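Neural-cadherin (Drosophila melanogaster, PDB 3UBF) mediates calcium-dependent cell adhesion, preferentially binding copies of itself on neighbouring cells and so possibly contributing to the sorting of different cell types. Local coordinates at residues E10-E13 with A14-D17; L26-E29 with T30-E33. All coordinates share one frame; numbering follows the deposited sequence.

Contact 1. Residues E10-E13 with A14-D17. With CA (calcium ion), chain T.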
loop_
_atom_site.group_PDB
_atom_site.type_symbol
_atom_site.label_atom_id
_atom_site.label_comp_id
_atom_site.label_asym_id
_atom_site.label_seq_id
_atom_site.Cartn_x
_atom_site.Cartn_y
_atom_site.Cartn_z
ATOM N N GLU A 10 25.623 5.258 12.083
ATOM C CA GLU A 10 24.413 4.893 11.363
ATOM C C GLU A 10 24.330 5.634 10.018
ATOM O O GLU A 10 24.462 6.859 9.954
ATOM C CB GLU A 10 23.195 5.227 12.233
ATOM C CG GLU A 10 21.861 4.612 11.807
ATOM C CD GLU A 10 20.730 4.977 12.768
ATOM O OE1 GLU A 10 20.834 4.666 13.982
ATOM O OE2 GLU A 10 19.734 5.586 12.317
ATOM N N PHE A 11 24.124 4.872 8.950
ATOM C CA PHE A 11 23.865 5.435 7.634
ATOM C C PHE A 11 22.729 4.688 6.947
ATOM O O PHE A 11 22.430 3.544 7.272
ATOM C CB PHE A 11 25.127 5.422 6.765
ATOM C CG PHE A 11 26.131 6.452 7.162
ATOM C CD1 PHE A 11 27.273 6.087 7.866
ATOM C CD2 PHE A 11 25.912 7.800 6.878
ATOM C CE1 PHE A 11 28.196 7.040 8.267
ATOM C CE2 PHE A 11 26.840 8.776 7.280
ATOM C CZ PHE A 11 27.982 8.391 7.977
ATOM N N THR A 12 22.074 5.345 6.004
ATOM C CA THR A 12 21.006 4.688 5.285
ATOM C C THR A 12 21.623 3.867 4.169
ATOM O O THR A 12 22.790 4.027 3.850
ATOM C CB THR A 12 20.001 5.687 4.720
ATOM O OG1 THR A 12 20.639 6.474 3.713
ATOM C CG2 THR A 12 19.459 6.592 5.831
ATOM N N GLU A 13 20.840 2.968 3.597
ATOM C CA GLU A 13 21.223 2.258 2.389
ATOM C C GLU A 13 21.659 3.252 1.313
ATOM O O GLU A 13 22.701 3.069 0.680
ATOM C CB GLU A 13 20.042 1.408 1.920
ATOM C CG GLU A 13 20.268 0.655 0.648
ATOM C CD GLU A 13 19.145 -0.307 0.345
ATOM O OE1 GLU A 13 17.966 0.113 0.203
ATOM O OE2 GLU A 13 19.457 -1.507 0.235
ATOM N N ALA A 14 20.879 4.317 1.142
ATOM C CA ALA A 14 21.114 5.319 0.111
ATOM C C ALA A 14 22.406 6.109 0.302
ATOM O O ALA A 14 23.041 6.487 -0.683
ATOM C CB ALA A 14 19.936 6.264 0.018
ATOM N N ASP A 15 22.803 6.373 1.547
ATOM C CA ASP A 15 24.090 7.040 1.787
ATOM C C ASP A 15 25.245 6.293 1.115
ATOM O O ASP A 15 26.309 6.870 0.890
ATOM C CB ASP A 15 24.403 7.175 3.286
ATOM C CG ASP A 15 23.408 8.041 4.026
ATOM O OD1 ASP A 15 22.879 9.013 3.445
ATOM O OD2 ASP A 15 23.154 7.744 5.210
ATOM N N GLY A 16 25.045 5.015 0.815
ATOM C CA GLY A 16 26.080 4.225 0.158
ATOM C C GLY A 16 25.741 3.781 -1.254
ATOM O O GLY A 16 26.094 2.671 -1.639
ATOM N N ASP A 17 25.080 4.653 -2.022
ATOM C CA ASP A 17 24.555 4.311 -3.351
ATOM C C ASP A 17 25.491 4.629 -4.516
ATOM O O ASP A 17 25.087 4.558 -5.675
ATOM C CB ASP A 17 23.181 4.972 -3.597
ATOM C CG ASP A 17 23.242 6.519 -3.713
ATOM O OD1 ASP A 17 24.330 7.141 -3.598
ATOM O OD2 ASP A 17 22.160 7.125 -3.920
HETATM CA CA CA T . 17.811 -2.711 -0.927
HETATM O O HOH W 1 15.898 -1.457 0.124
HETATM O O HOH W 2 18.721 -1.474 -2.612
#

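Contact 2. Residues L26-E29 with T30-E33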
loop_
_atom_site.group_PDB
_atom_site.type_symbol
_atom_site.label_atom_id
_atom_site.label_comp_id
_atom_site.label_asym_id
_atom_site.label_seq_id
_atom_site.Cartn_x
_atom_site.Cartn_y
_atom_site.Cartn_z
ATOM N N LEU A 26 37.199 8.390 9.571
ATOM C CA LEU A 26 37.674 7.808 10.815
ATOM C C LEU A 26 38.623 8.794 11.503
ATOM O O LEU A 26 39.478 9.407 10.848
ATOM C CB LEU A 26 38.396 6.501 10.551
ATOM C CG LEU A 26 37.502 5.289 10.307
ATOM C CD1 LEU A 26 38.308 4.154 9.701
ATOM C CD2 LEU A 26 36.833 4.857 11.610
ATOM N N GLU A 27 38.459 8.954 12.816
ATOM C CA GLU A 27 39.249 9.922 13.566
ATOM C C GLU A 27 40.607 9.350 13.912
ATOM O O GLU A 27 40.773 8.133 14.063
ATOM C CB GLU A 27 38.546 10.349 14.850
ATOM C CG GLU A 27 37.059 10.623 14.717
ATOM C CD GLU A 27 36.232 9.408 15.061
ATOM O OE1 GLU A 27 36.528 8.315 14.526
ATOM O OE2 GLU A 27 35.287 9.547 15.869
ATOM N N LYS A 28 41.575 10.245 14.050
ATOM C CA LYS A 28 42.916 9.863 14.438
ATOM C C LYS A 28 43.275 10.482 15.792
ATOM O O LYS A 28 42.902 11.623 16.072
ATOM C CB LYS A 28 43.899 10.293 13.355
ATOM C CG LYS A 28 43.845 11.761 13.017
ATOM C CD LYS A 28 44.599 12.043 11.737
ATOM C CE LYS A 28 44.462 13.498 11.358
ATOM N NZ LYS A 28 45.381 13.858 10.242
ATOM N N GLU A 29 43.988 9.728 16.626
ATOM C CA GLU A 29 44.462 10.254 17.910
ATOM C C GLU A 29 45.701 11.119 17.750
ATOM O O GLU A 29 45.987 11.971 18.599
ATOM C CB GLU A 29 44.701 9.142 18.936
ATOM C CG GLU A 29 43.586 9.040 19.996
ATOM C CD GLU A 29 43.778 9.995 21.199
ATOM O OE1 GLU A 29 44.933 10.371 21.527
ATOM O OE2 GLU A 29 42.766 10.358 21.846
ATOM N N THR A 30 46.441 10.901 16.671
ATOM C CA THR A 30 47.584 11.758 16.373
ATOM C C THR A 30 47.611 12.123 14.898
ATOM O O THR A 30 47.049 11.404 14.055
ATOM C CB THR A 30 48.950 11.189 16.894
ATOM O OG1 THR A 30 50.031 11.970 16.375
ATOM C CG2 THR A 30 49.163 9.761 16.476
ATOM N N ASP A 31 48.248 13.256 14.610
ATOM C CA ASP A 31 48.216 13.878 13.293
ATOM C C ASP A 31 48.646 12.955 12.152
ATOM O O ASP A 31 48.009 12.939 11.092
ATOM C CB ASP A 31 49.070 15.150 13.296
ATOM C CG ASP A 31 49.044 15.880 11.965
ATOM O OD1 ASP A 31 47.957 16.000 11.354
ATOM O OD2 ASP A 31 50.115 16.343 11.530
ATOM N N LYS A 32 49.709 12.189 12.386
ATOM C CA LYS A 32 50.363 11.414 11.333
ATOM C C LYS A 32 49.929 9.939 11.263
ATOM O O LYS A 32 50.648 9.083 10.738
ATOM C CB LYS A 32 51.895 11.548 11.438
ATOM C CG LYS A 32 52.442 12.968 11.196
ATOM C CD LYS A 32 51.693 13.673 10.050
ATOM C CE LYS A 32 52.295 15.036 9.690
ATOM N NZ LYS A 32 51.317 15.789 8.827
ATOM N N GLU A 33 48.743 9.641 11.768
ATOM C CA GLU A 33 48.242 8.277 11.683
ATOM C C GLU A 33 47.760 7.934 10.278
ATOM O O GLU A 33 47.166 8.770 9.582
ATOM C CB GLU A 33 47.151 8.028 12.724
ATOM C CG GLU A 33 47.738 7.885 14.112
ATOM C CD GLU A 33 46.706 7.740 15.207
ATOM O OE1 GLU A 33 45.493 7.988 14.978
ATOM O OE2 GLU A 33 47.137 7.356 16.313
#

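Contact 1. Residues E10-E13 with A14-D17
Thr-12 and Asp-15 exchange backbone and side-chain bonds across a tight turn. Asp-15 CB begins 3.6 Å from Thr-12 O. With CG anti to its own carbonyl carbon (chi1 -63°), the side chain turns back toward Thr-12 at the end of strand 3-12 and brings CG to 3.2 Å from Thr-12 OG1. At the tip, OD2 accepts Thr-12 N at 2.7 Å. That bond is nearly straight (164° at the hydrogen), but the donor lies above the carboxylate plane. The same OD2 meets the edge of the Phe-11 ring, 3.2 Å from CD2, with the carboxylate plane turned 88° from the ring. The reciprocal bond runs from Asp-15 N to Thr-12 OG1 at 3.1 Å, and the two together have the reciprocal pattern of a capping box, at the start of the short 3-10 segment 14-15. A lysine in place of Asp-15 would probably leave Thr-12 N without its carboxylate acceptor and the Phe-11 ring edge without the oxygen beside it. Gly-16 N closes the turn onto Glu-13 O at 3.0 Å. Glu-13 itself extends away from the turn, and its OE2 binds the calcium ion at 2.3 Å, together with Glu-61 and Asp-138, at the junction with the next cadherin repeat. OE2 also accepts Tyr-60 N, while OE1 takes a bond from water 1, itself a calcium ligand, at 2.6 Å.

Contact 2. Residues L26-E29 with T30-E33
Lys-28 NZ meets both the carbonyl and the carboxylate of Asp-31: it donates to Asp-31 O at 2.9 Å and forms a long salt bridge to Asp-31 OD1 at 3.5 Å. The backbone bond is well aimed, for NZ lies in the carbonyl plane, on a lone pair, with a C=O...N angle of 135°. Lys-28 starts with CG between its backbone N and carbonyl carbon (chi1 56°), then runs fully extended, which lays CB, CG and CD along Thr-30 O, with CG 3.4 Å from it. Thr-30 to Glu-33 is a type I beta turn, part of the loop joining strands 22-25 and 34-37 of this cadherin domain, and the lysine lies along the turn from the residues just before it. Asp-31 extends the charge network, since its OD2 pairs with Lys-32 NZ at 3.0 Å; the carboxylate thus lies between two ammonium groups 6.4 Å apart and probably eases their repulsion. At the far end of the turn, Glu-33 reaches back so that OE1 accepts Glu-29 N at 2.8 Å. This bond is bent, 132° at the hydrogen, and the donor sits above the carboxylate plane. Glu-33 OE2 meanwhile forms a salt bridge with Arg-4 of strand 3-12.

How the contacts relate
Contact 1 comes first along the chain and closes before contact 2 opens; their centres are 25 Å apart, and their nearest atoms, about 9 Å apart, do not touch. Both belong to the first cadherin repeat of this three-repeat fragment. Strand 3-12 ties them together: contact 1 forms where it ends, whereas the side chain of Glu-29 in contact 2 touches Arg-4 near its start. That strand and strand 34-37, which contact 2 leads into, are the outermost strands of the same four-stranded sheet. Contact 1 lies at the calcium-bearing junction, where Asp-138 of the following repeat shares the ion, its centre about 24 Å from that of the chain; contact 2 is a surface loop about 48 Å from it.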